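Soluble lytic murein transglycosylase (Pseudomonas aeruginosa, PDB 5OHU) cleaves peptidoglycan as a lytic transglycosylase, in both exolytic and endolytic turnover of bacterial cell-wall strands. Local coordinates at residues A[404-408]-A[409-413]; A[420-423]-A[424-428]; A[169-173]-A[174-178]. All coordinates share one frame; numbering follows the deposited sequence.

Contact 1. Residues A[404-408]-A[409-413]; sequences VRNAA and STRRA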
ATOM      1  N   VAL A 404       3.489   0.495 -28.518  1.00 38.97           N
ATOM      2  CA  VAL A 404       2.574   0.693 -27.402  1.00 41.70           C
ATOM      3  C   VAL A 404       1.228   1.225 -27.892  1.00 35.85           C
ATOM      4  O   VAL A 404       0.171   0.760 -27.453  1.00 42.05           O
ATOM      5  CB  VAL A 404       3.223   1.601 -26.337  1.00 39.94           C
ATOM      6  CG1 VAL A 404       2.170   2.256 -25.444  1.00 34.53           C
ATOM      7  CG2 VAL A 404       4.194   0.789 -25.494  1.00 35.94           C
ATOM      8  N   ARG A 405       1.230   2.174 -28.821  1.00 37.45           N
ATOM      9  CA  ARG A 405      -0.060   2.613 -29.338  1.00 45.17           C
ATOM     10  C   ARG A 405      -0.717   1.553 -30.227  1.00 48.88           C
ATOM     11  O   ARG A 405      -1.929   1.618 -30.449  1.00 50.79           O
ATOM     12  CB  ARG A 405       0.078   3.938 -30.094  1.00 44.27           C
ATOM     13  CG  ARG A 405      -1.281   4.562 -30.429  1.00 56.05           C
ATOM     14  CD  ARG A 405      -1.188   5.994 -30.920  1.00 62.35           C
ATOM     15  NE  ARG A 405       0.128   6.313 -31.461  1.00 68.72           N
ATOM     16  CZ  ARG A 405       0.724   7.489 -31.303  1.00 77.88           C
ATOM     17  NH1 ARG A 405       1.925   7.703 -31.822  1.00 81.45           N
ATOM     18  NH2 ARG A 405       0.121   8.453 -30.616  1.00 77.70           N
ATOM     19  N   ASN A 406       0.042   0.564 -30.711  1.00 46.56           N
ATOM     20  CA  ASN A 406      -0.522  -0.515 -31.517  1.00 56.43           C
ATOM     21  C   ASN A 406      -1.075  -1.668 -30.691  1.00 58.07           C
ATOM     22  O   ASN A 406      -1.865  -2.461 -31.219  1.00 59.04           O
ATOM     23  CB  ASN A 406       0.522  -1.091 -32.484  1.00 58.02           C
ATOM     24  CG  ASN A 406       0.610  -0.320 -33.789  1.00 65.97           C
ATOM     25  OD1 ASN A 406      -0.223   0.540 -34.082  1.00 67.68           O
ATOM     26  ND2 ASN A 406       1.627  -0.631 -34.583  1.00 69.52           N
ATOM     27  N   ALA A 407      -0.662  -1.799 -29.429  1.00 46.45           N
ATOM     28  CA  ALA A 407      -1.107  -2.918 -28.613  1.00 42.62           C
ATOM     29  C   ALA A 407      -2.624  -2.902 -28.467  1.00 49.15           C
ATOM     30  O   ALA A 407      -3.250  -1.838 -28.411  1.00 45.85           O
ATOM     31  CB  ALA A 407      -0.434  -2.875 -27.242  1.00 37.26           C
ATOM     32  N   ALA A 408      -3.215  -4.102 -28.432  1.00 48.86           N
ATOM     33  CA  ALA A 408      -4.668  -4.223 -28.404  1.00 41.73           C
ATOM     34  C   ALA A 408      -5.258  -3.581 -27.155  1.00 31.71           C
ATOM     35  O   ALA A 408      -6.308  -2.936 -27.217  1.00 34.85           O
ATOM     36  CB  ALA A 408      -5.070  -5.693 -28.488  1.00 45.47           C
ATOM     37  N   SER A 409      -4.595  -3.746 -26.012  1.00 26.07           N
ATOM     38  CA  SER A 409      -5.061  -3.099 -24.786  1.00 34.46           C
ATOM     39  C   SER A 409      -5.143  -1.582 -24.950  1.00 35.94           C
ATOM     40  O   SER A 409      -6.120  -0.955 -24.522  1.00 32.90           O
ATOM     41  CB  SER A 409      -4.142  -3.462 -23.621  1.00 31.49           C
ATOM     42  OG  SER A 409      -2.823  -3.759 -24.060  1.00 39.77           O
ATOM     43  N   THR A 410      -4.136  -0.980 -25.584  1.00 33.54           N
ATOM     44  CA  THR A 410      -4.131   0.468 -25.782  1.00 36.20           C
ATOM     45  C   THR A 410      -5.300   0.909 -26.659  1.00 40.00           C
ATOM     46  O   THR A 410      -6.054   1.826 -26.302  1.00 39.04           O
ATOM     47  CB  THR A 410      -2.792   0.891 -26.391  1.00 35.88           C
ATOM     48  OG1 THR A 410      -1.732   0.564 -25.478  1.00 39.91           O
ATOM     49  CG2 THR A 410      -2.768   2.383 -26.686  1.00 31.65           C
ATOM     50  N   ARG A 411      -5.467   0.258 -27.813  1.00 45.63           N
ATOM     51  CA  ARG A 411      -6.587   0.571 -28.691  1.00 43.93           C
ATOM     52  C   ARG A 411      -7.915   0.392 -27.970  1.00 40.08           C
ATOM     53  O   ARG A 411      -8.809   1.237 -28.080  1.00 42.92           O
ATOM     54  CB  ARG A 411      -6.518  -0.307 -29.937  1.00 47.37           C
ATOM     55  CG  ARG A 411      -5.346   0.027 -30.844  1.00 55.18           C
ATOM     56  CD  ARG A 411      -4.735  -1.223 -31.446  1.00 64.68           C
ATOM     57  NE  ARG A 411      -5.562  -1.773 -32.516  1.00 77.45           N
ATOM     58  CZ  ARG A 411      -5.338  -1.584 -33.813  1.00 78.77           C
ATOM     59  NH1 ARG A 411      -4.299  -0.861 -34.215  1.00 76.98           N
ATOM     60  NH2 ARG A 411      -6.152  -2.125 -34.708  1.00 77.79           N
ATOM     61  N   ARG A 412      -8.056  -0.696 -27.211  1.00 32.80           N
ATOM     62  CA  ARG A 412      -9.265  -0.875 -26.419  1.00 37.04           C
ATOM     63  C   ARG A 412      -9.429   0.263 -25.418  1.00 38.25           C
ATOM     64  O   ARG A 412     -10.534   0.790 -25.244  1.00 43.04           O
ATOM     65  CB  ARG A 412      -9.237  -2.235 -25.712  1.00 35.23           C
ATOM     66  CG  ARG A 412      -9.419  -3.439 -26.663  1.00 29.06           C
ATOM     67  CD  ARG A 412      -9.842  -4.735 -25.932  1.00 24.78           C
ATOM     68  NE  ARG A 412      -8.948  -5.099 -24.834  1.00 27.87           N
ATOM     69  CZ  ARG A 412      -7.855  -5.848 -24.973  1.00 31.58           C
ATOM     70  NH1 ARG A 412      -7.518  -6.324 -26.168  1.00 31.63           N
ATOM     71  NH2 ARG A 412      -7.092  -6.125 -23.916  1.00 27.81           N
ATOM     72  N   ALA A 413      -8.335   0.675 -24.767  1.00 33.95           N
ATOM     73  CA  ALA A 413      -8.416   1.772 -23.806  1.00 31.89           C
ATOM     74  C   ALA A 413      -8.755   3.090 -24.500  1.00 41.03           C
ATOM     75  O   ALA A 413      -9.571   3.875 -23.992  1.00 35.95           O
ATOM     76  CB  ALA A 413      -7.104   1.889 -23.029  1.00 27.45           C
TER
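Arg-412 folds back over Ala-408, one helical turn earlier, and its CB, CG and NH1 all come close to that residue. Its CB lies 3.4 Å from Ala-408 O, and CG, beside the backbone N at chi1 -71°, comes to 3.2 Å from the same oxygen. CD and NE pass at a greater distance. The bend at chi3 (-54°) then turns the guanidinium so that Ala-408 O sits over one face, near the rim, and NH1 reaches 3.4 Å from Ala-408 CB. The small alanine leaves room for this return, while the charged end pairs with Glu-428 and Asp-91. All this happens where helix 398-406 gives way to helix 408-418. Ala-407, at the N-cap position, has no polar side-chain atom, so no side-chain cap comes from it; its carbonyl takes Arg-411 N at 3.1 Å, and Ala-408 O takes Arg-412 N at 2.8 Å. The two helices are also tied through Thr-410, whose OG1 donates to Val-404 O at 2.7 Å, tilted 28° from the carbonyl plane. Its methyl CG2 rests 3.8 Å from Arg-405 CA, a site that suits a beta-branched residue carrying one polar and one apolar arm.

Contact 2. Residues A[420-423]-A[424-428]; sequences GEVI and NARRE
Val-422 O lies over one face of the Arg-426 guanidinium, while Ile-423 O stands farther off from the Arg-427 guanidinium, 4.3 Å above its plane and toward its rim. The side-chain amide of Asn-424 is turned 81° from the carboxylate of Glu-421, which itself forms a salt bridge with Arg-419. The aliphatic branches complete the packing. Val-422 runs alongside Arg-426, its CG2 placed anti to the backbone N and 3.4 Å from Arg-426 NH1. Ile-423 is shared by both arginines: CG2 is 3.8 Å from Arg-427 NH2, and CG1 is 4.2 Å from Arg-426 NH2. Arginines suit this partly exposed edge of the helix: the long chain spans a turn and brings the charged end beside the aliphatic branches. The setting is the first turn of helix 422-433. Gly-420, with positive phi, closes the preceding helix in a Schellman motif, and Glu-421, centre of an inverse gamma turn, takes the N-cap position. Its carbonyl accepts Ala-425 N at 3.0 Å, and the same i to i+4 pattern joins Arg-426 N to Val-422 O and Arg-427 N to Ile-423 O. On the flanks, Trp-453 touches Val-422, Ala-425 and Arg-426, while Phe-416 of helix 408-418 packs against Glu-421, Asn-424 and Ala-425.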
ATOM      1  N   GLY A 420     -16.391   7.517 -23.458  1.00 44.12           N
ATOM      2  CA  GLY A 420     -16.693   7.964 -22.115  1.00 44.19           C
ATOM      3  C   GLY A 420     -16.620   6.903 -21.033  1.00 57.87           C
ATOM      4  O   GLY A 420     -16.752   7.245 -19.850  1.00 65.25           O
ATOM      5  N   GLU A 421     -16.419   5.631 -21.386  1.00 59.94           N
ATOM      6  CA  GLU A 421     -16.364   4.558 -20.392  1.00 60.18           C
ATOM      7  C   GLU A 421     -15.000   4.615 -19.707  1.00 57.20           C
ATOM      8  O   GLU A 421     -14.064   3.871 -20.013  1.00 54.95           O
ATOM      9  CB  GLU A 421     -16.653   3.210 -21.035  1.00 65.43           C
ATOM     10  CG  GLU A 421     -18.145   2.940 -21.206  1.00 70.88           C
ATOM     11  CD  GLU A 421     -18.508   2.519 -22.610  1.00 75.43           C
ATOM     12  OE1 GLU A 421     -19.569   2.952 -23.109  1.00 75.65           O
ATOM     13  OE2 GLU A 421     -17.729   1.758 -23.217  1.00 81.14           O
ATOM     14  N   VAL A 422     -14.911   5.525 -18.737  1.00 57.41           N
ATOM     15  CA  VAL A 422     -13.631   5.917 -18.159  1.00 52.70           C
ATOM     16  C   VAL A 422     -13.069   4.829 -17.252  1.00 50.80           C
ATOM     17  O   VAL A 422     -11.847   4.638 -17.178  1.00 46.30           O
ATOM     18  CB  VAL A 422     -13.817   7.255 -17.415  1.00 54.13           C
ATOM     19  CG1 VAL A 422     -14.911   7.131 -16.362  1.00 53.30           C
ATOM     20  CG2 VAL A 422     -12.535   7.699 -16.781  1.00 54.61           C
ATOM     21  N   ILE A 423     -13.934   4.103 -16.547  1.00 53.42           N
ATOM     22  CA  ILE A 423     -13.456   3.041 -15.671  1.00 52.97           C
ATOM     23  C   ILE A 423     -12.890   1.888 -16.493  1.00 43.03           C
ATOM     24  O   ILE A 423     -11.820   1.349 -16.180  1.00 42.21           O
ATOM     25  CB  ILE A 423     -14.589   2.596 -14.733  1.00 56.51           C
ATOM     26  CG1 ILE A 423     -15.037   3.793 -13.880  1.00 58.09           C
ATOM     27  CG2 ILE A 423     -14.142   1.436 -13.858  1.00 55.65           C
ATOM     28  CD1 ILE A 423     -16.401   3.631 -13.236  1.00 58.33           C
ATOM     29  N   ASN A 424     -13.573   1.520 -17.578  1.00 43.67           N
ATOM     30  CA  ASN A 424     -13.049   0.494 -18.473  1.00 42.78           C
ATOM     31  C   ASN A 424     -11.719   0.914 -19.091  1.00 41.15           C
ATOM     32  O   ASN A 424     -10.792   0.100 -19.196  1.00 34.11           O
ATOM     33  CB  ASN A 424     -14.070   0.192 -19.565  1.00 51.42           C
ATOM     34  CG  ASN A 424     -15.362  -0.356 -19.012  1.00 60.71           C
ATOM     35  OD1 ASN A 424     -16.419   0.256 -19.161  1.00 66.27           O
ATOM     36  ND2 ASN A 424     -15.287  -1.520 -18.372  1.00 55.73           N
ATOM     37  N   ALA A 425     -11.611   2.174 -19.522  1.00 39.85           N
ATOM     38  CA  ALA A 425     -10.360   2.648 -20.105  1.00 38.47           C
ATOM     39  C   ALA A 425      -9.217   2.538 -19.107  1.00 33.47           C
ATOM     40  O   ALA A 425      -8.124   2.070 -19.448  1.00 33.45           O
ATOM     41  CB  ALA A 425     -10.515   4.089 -20.586  1.00 41.82           C
ATOM     42  N   ARG A 426      -9.458   2.944 -17.863  1.00 32.84           N
ATOM     43  CA  ARG A 426      -8.408   2.869 -16.857  1.00 42.04           C
ATOM     44  C   ARG A 426      -8.010   1.430 -16.591  1.00 38.22           C
ATOM     45  O   ARG A 426      -6.816   1.125 -16.479  1.00 33.63           O
ATOM     46  CB  ARG A 426      -8.859   3.541 -15.562  1.00 49.95           C
ATOM     47  CG  ARG A 426      -8.835   5.055 -15.619  1.00 63.79           C
ATOM     48  CD  ARG A 426      -8.544   5.639 -14.251  1.00 68.29           C
ATOM     49  NE  ARG A 426      -9.496   5.174 -13.247  1.00 67.85           N
ATOM     50  CZ  ARG A 426     -10.700   5.705 -13.067  1.00 65.53           C
ATOM     51  NH1 ARG A 426     -11.101   6.712 -13.828  1.00 64.40           N
ATOM     52  NH2 ARG A 426     -11.504   5.226 -12.128  1.00 67.97           N
ATOM     53  N   ARG A 427      -8.995   0.531 -16.480  1.00 28.73           N
ATOM     54  CA  ARG A 427      -8.672  -0.863 -16.194  1.00 31.24           C
ATOM     55  C   ARG A 427      -7.815  -1.470 -17.301  1.00 28.77           C
ATOM     56  O   ARG A 427      -6.836  -2.169 -17.016  1.00 30.66           O
ATOM     57  CB  ARG A 427      -9.943  -1.685 -15.984  1.00 36.30           C
ATOM     58  CG  ARG A 427      -9.642  -3.076 -15.454  1.00 51.19           C
ATOM     59  CD  ARG A 427     -10.883  -3.933 -15.283  1.00 63.45           C
ATOM     60  NE  ARG A 427     -11.807  -3.397 -14.290  1.00 71.19           N
ATOM     61  CZ  ARG A 427     -12.954  -2.796 -14.587  1.00 74.04           C
ATOM     62  NH1 ARG A 427     -13.325  -2.666 -15.853  1.00 73.30           N
ATOM     63  NH2 ARG A 427     -13.736  -2.338 -13.617  1.00 74.89           N
ATOM     64  N   GLU A 428      -8.159  -1.219 -18.566  1.00 25.92           N
ATOM     65  CA  GLU A 428      -7.282  -1.627 -19.658  1.00 21.54           C
ATOM     66  C   GLU A 428      -5.885  -1.072 -19.456  1.00 34.21           C
ATOM     67  O   GLU A 428      -4.879  -1.797 -19.522  1.00 25.62           O
ATOM     68  CB  GLU A 428      -7.831  -1.140 -21.001  1.00 26.36           C
ATOM     69  CG  GLU A 428      -8.970  -1.966 -21.579  1.00 33.27           C
ATOM     70  CD  GLU A 428      -8.549  -3.366 -22.031  1.00 38.27           C
ATOM     71  OE1 GLU A 428      -9.465  -4.166 -22.353  1.00 39.24           O
ATOM     72  OE2 GLU A 428      -7.324  -3.670 -22.072  1.00 32.80           O
TER

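Contact 3. Residues A[169-173]-A[174-178]; sequences LWQGE and GQLTE
Trp-170 and Leu-176 both hold CG opposite the backbone N (chi1 -174° and 180°), which swings the indole out beneath the returning chain and carries the leucine across it at about a right angle. Leu-176 CD1 thereby meets Trp-170 CZ3 at 3.6 Å. The same indole receives Gln-175 CB over its five-membered ring, 3.5 Å from the centroid and 27° off the ring normal, a CH-pi contact. The other leucine methyl, CD2, lies against the extended chain of Gln-171. What turns the chain back is a Schellman motif at the end of helix 161-172: Gln-175 N bonds to Trp-170 O at 3.2 Å and Gly-174 N to Gln-171 O at 3.0 Å, the latter donor coming from above the carbonyl plane. Gly-174 is the C-prime residue, and its positive phi is easily reached without a side chain. A water extends the closure, donating to Gln-171 O at 2.7 Å and accepting from Leu-176 N at 3.0 Å. Just beyond, Thr-177 caps helix 178-190 through Lys-180 N. Helix 142-153 packs against the turn: Trp-153 touches the Trp-170 ring and Leu-176, and Lys-142 forms a salt bridge with Glu-173, while Val-181 of helix 178-190 packs on Leu-176.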
ATOM      1  N   LEU A 169     -10.225 -34.257   2.567  1.00 30.82           N
ATOM      2  CA  LEU A 169      -9.405 -35.345   2.041  1.00 34.95           C
ATOM      3  C   LEU A 169      -8.127 -35.487   2.846  1.00 34.07           C
ATOM      4  O   LEU A 169      -7.692 -36.601   3.164  1.00 34.49           O
ATOM      5  CB  LEU A 169      -9.070 -35.105   0.576  1.00 28.11           C
ATOM      6  CG  LEU A 169     -10.264 -35.129  -0.358  1.00 34.51           C
ATOM      7  CD1 LEU A 169      -9.817 -34.629  -1.726  1.00 40.42           C
ATOM      8  CD2 LEU A 169     -10.830 -36.543  -0.436  1.00 26.11           C
ATOM      9  N   TRP A 170      -7.525 -34.351   3.186  1.00 30.45           N
ATOM     10  CA  TRP A 170      -6.276 -34.319   3.934  1.00 29.11           C
ATOM     11  C   TRP A 170      -6.466 -34.889   5.337  1.00 28.13           C
ATOM     12  O   TRP A 170      -5.670 -35.709   5.803  1.00 25.02           O
ATOM     13  CB  TRP A 170      -5.821 -32.865   3.959  1.00 30.27           C
ATOM     14  CG  TRP A 170      -4.526 -32.530   4.537  1.00 30.79           C
ATOM     15  CD1 TRP A 170      -3.304 -33.035   4.196  1.00 33.31           C
ATOM     16  CD2 TRP A 170      -4.290 -31.506   5.503  1.00 24.50           C
ATOM     17  NE1 TRP A 170      -2.322 -32.404   4.924  1.00 33.77           N
ATOM     18  CE2 TRP A 170      -2.905 -31.467   5.738  1.00 27.71           C
ATOM     19  CE3 TRP A 170      -5.125 -30.635   6.216  1.00 22.15           C
ATOM     20  CZ2 TRP A 170      -2.330 -30.589   6.655  1.00 28.97           C
ATOM     21  CZ3 TRP A 170      -4.553 -29.762   7.120  1.00 22.53           C
ATOM     22  CH2 TRP A 170      -3.166 -29.741   7.329  1.00 24.85           C
ATOM     23  N   GLN A 171      -7.532 -34.470   6.018  1.00 27.67           N
ATOM     24  CA  GLN A 171      -7.883 -35.064   7.305  1.00 33.20           C
ATOM     25  C   GLN A 171      -8.185 -36.553   7.168  1.00 38.37           C
ATOM     26  O   GLN A 171      -7.826 -37.348   8.042  1.00 37.58           O
ATOM     27  CB  GLN A 171      -9.082 -34.325   7.896  1.00 29.99           C
ATOM     28  CG  GLN A 171      -9.589 -34.873   9.212  1.00 33.82           C
ATOM     29  CD  GLN A 171     -10.812 -34.127   9.694  1.00 45.20           C
ATOM     30  OE1 GLN A 171     -11.699 -33.791   8.907  1.00 53.37           O
ATOM     31  NE2 GLN A 171     -10.857 -33.838  10.990  1.00 45.34           N
ATOM     32  N   GLY A 172      -8.859 -36.947   6.085  1.00 38.08           N
ATOM     33  CA  GLY A 172      -9.166 -38.350   5.879  1.00 37.27           C
ATOM     34  C   GLY A 172      -7.930 -39.212   5.732  1.00 34.54           C
ATOM     35  O   GLY A 172      -7.958 -40.402   6.044  1.00 34.77           O
ATOM     36  N   GLU A 173      -6.831 -38.633   5.258  1.00 39.59           N
ATOM     37  CA  GLU A 173      -5.579 -39.361   5.135  1.00 36.68           C
ATOM     38  C   GLU A 173      -4.665 -39.140   6.333  1.00 39.93           C
ATOM     39  O   GLU A 173      -3.451 -39.349   6.227  1.00 39.48           O
ATOM     40  CB  GLU A 173      -4.885 -38.987   3.828  1.00 46.89           C
ATOM     41  CG  GLU A 173      -5.760 -39.283   2.617  1.00 60.06           C
ATOM     42  CD  GLU A 173      -5.010 -39.199   1.309  1.00 74.75           C
ATOM     43  OE1 GLU A 173      -3.763 -39.267   1.341  1.00 77.83           O
ATOM     44  OE2 GLU A 173      -5.668 -39.059   0.253  1.00 78.43           O
ATOM     45  N   GLY A 174      -5.232 -38.712   7.465  1.00 37.75           N
ATOM     46  CA  GLY A 174      -4.530 -38.721   8.736  1.00 37.93           C
ATOM     47  C   GLY A 174      -3.511 -37.628   8.928  1.00 37.89           C
ATOM     48  O   GLY A 174      -2.608 -37.774   9.750  1.00 42.33           O
ATOM     49  N   GLN A 175      -3.631 -36.527   8.197  1.00 38.62           N
ATOM     50  CA  GLN A 175      -2.615 -35.488   8.239  1.00 30.62           C
ATOM     51  C   GLN A 175      -2.961 -34.334   9.157  1.00 26.28           C
ATOM     52  O   GLN A 175      -2.086 -33.519   9.448  1.00 31.70           O
ATOM     53  CB  GLN A 175      -2.380 -34.934   6.837  1.00 30.95           C
ATOM     54  CG  GLN A 175      -2.017 -36.002   5.849  1.00 38.92           C
ATOM     55  CD  GLN A 175      -0.823 -36.810   6.313  1.00 36.40           C
ATOM     56  OE1 GLN A 175      -0.926 -38.021   6.518  1.00 40.18           O
ATOM     57  NE2 GLN A 175       0.315 -36.143   6.491  1.00 22.62           N
ATOM     58  N   LEU A 176      -4.207 -34.222   9.601  1.00 30.08           N
ATOM     59  CA  LEU A 176      -4.629 -33.050  10.363  1.00 34.18           C
ATOM     60  C   LEU A 176      -4.431 -33.343  11.845  1.00 29.61           C
ATOM     61  O   LEU A 176      -5.333 -33.783  12.556  1.00 35.70           O
ATOM     62  CB  LEU A 176      -6.071 -32.689  10.034  1.00 28.88           C
ATOM     63  CG  LEU A 176      -6.577 -31.472  10.805  1.00 30.37           C
ATOM     64  CD1 LEU A 176      -5.779 -30.242  10.431  1.00 32.85           C
ATOM     65  CD2 LEU A 176      -8.047 -31.268  10.543  1.00 33.03           C
ATOM     66  N   THR A 177      -3.213 -33.112  12.312  1.00 27.67           N
ATOM     67  CA  THR A 177      -2.902 -33.380  13.707  1.00 33.83           C
ATOM     68  C   THR A 177      -3.429 -32.260  14.594  1.00 32.39           C
ATOM     69  O   THR A 177      -3.740 -31.160  14.132  1.00 22.80           O
ATOM     70  CB  THR A 177      -1.397 -33.525  13.916  1.00 32.05           C
ATOM     71  OG1 THR A 177      -0.783 -32.238  13.802  1.00 39.27           O
ATOM     72  CG2 THR A 177      -0.801 -34.477  12.875  1.00 28.44           C
ATOM     73  N   GLU A 178      -3.527 -32.553  15.895  1.00 35.56           N
ATOM     74  CA  GLU A 178      -3.919 -31.507  16.834  1.00 30.11           C
ATOM     75  C   GLU A 178      -2.966 -30.318  16.764  1.00 21.51           C
ATOM     76  O   GLU A 178      -3.393 -29.164  16.871  1.00 28.48           O
ATOM     77  CB  GLU A 178      -3.992 -32.052  18.262  1.00 33.23           C
ATOM     78  CG  GLU A 178      -4.415 -30.977  19.261  1.00 37.96           C
ATOM     79  CD  GLU A 178      -4.641 -31.497  20.664  1.00 40.93           C
ATOM     80  OE1 GLU A 178      -3.798 -32.269  21.164  1.00 43.58           O
ATOM     81  OE2 GLU A 178      -5.673 -31.129  21.262  1.00 42.87           O
TER
HETATM   82  O   HOH W   1      -6.247 -36.323  10.043  1.00 33.19           O

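How the contacts relate
Contacts 1 and 2 are neighbours, their centres 13 Å apart, at the starts of the consecutive helices 408-418 and 422-433, both in the L domain. They touch directly: Arg-412 and Glu-428 form a salt bridge between the helices (NE to OE1 2.7 Å), and beside it Ala-413 CB packs on Glu-428 CB at 3.7 Å and Ala-413 O on Ala-425 CB at 3.5 Å. Contact 3, earlier in the chain, is remote. Its centre is 50 Å from that of contact 1 and 47 Å from that of contact 2, with nearest atoms about 36 and 34 Å away. Each lies where one helix ends or the next begins, and no bound ligand takes part in any of them.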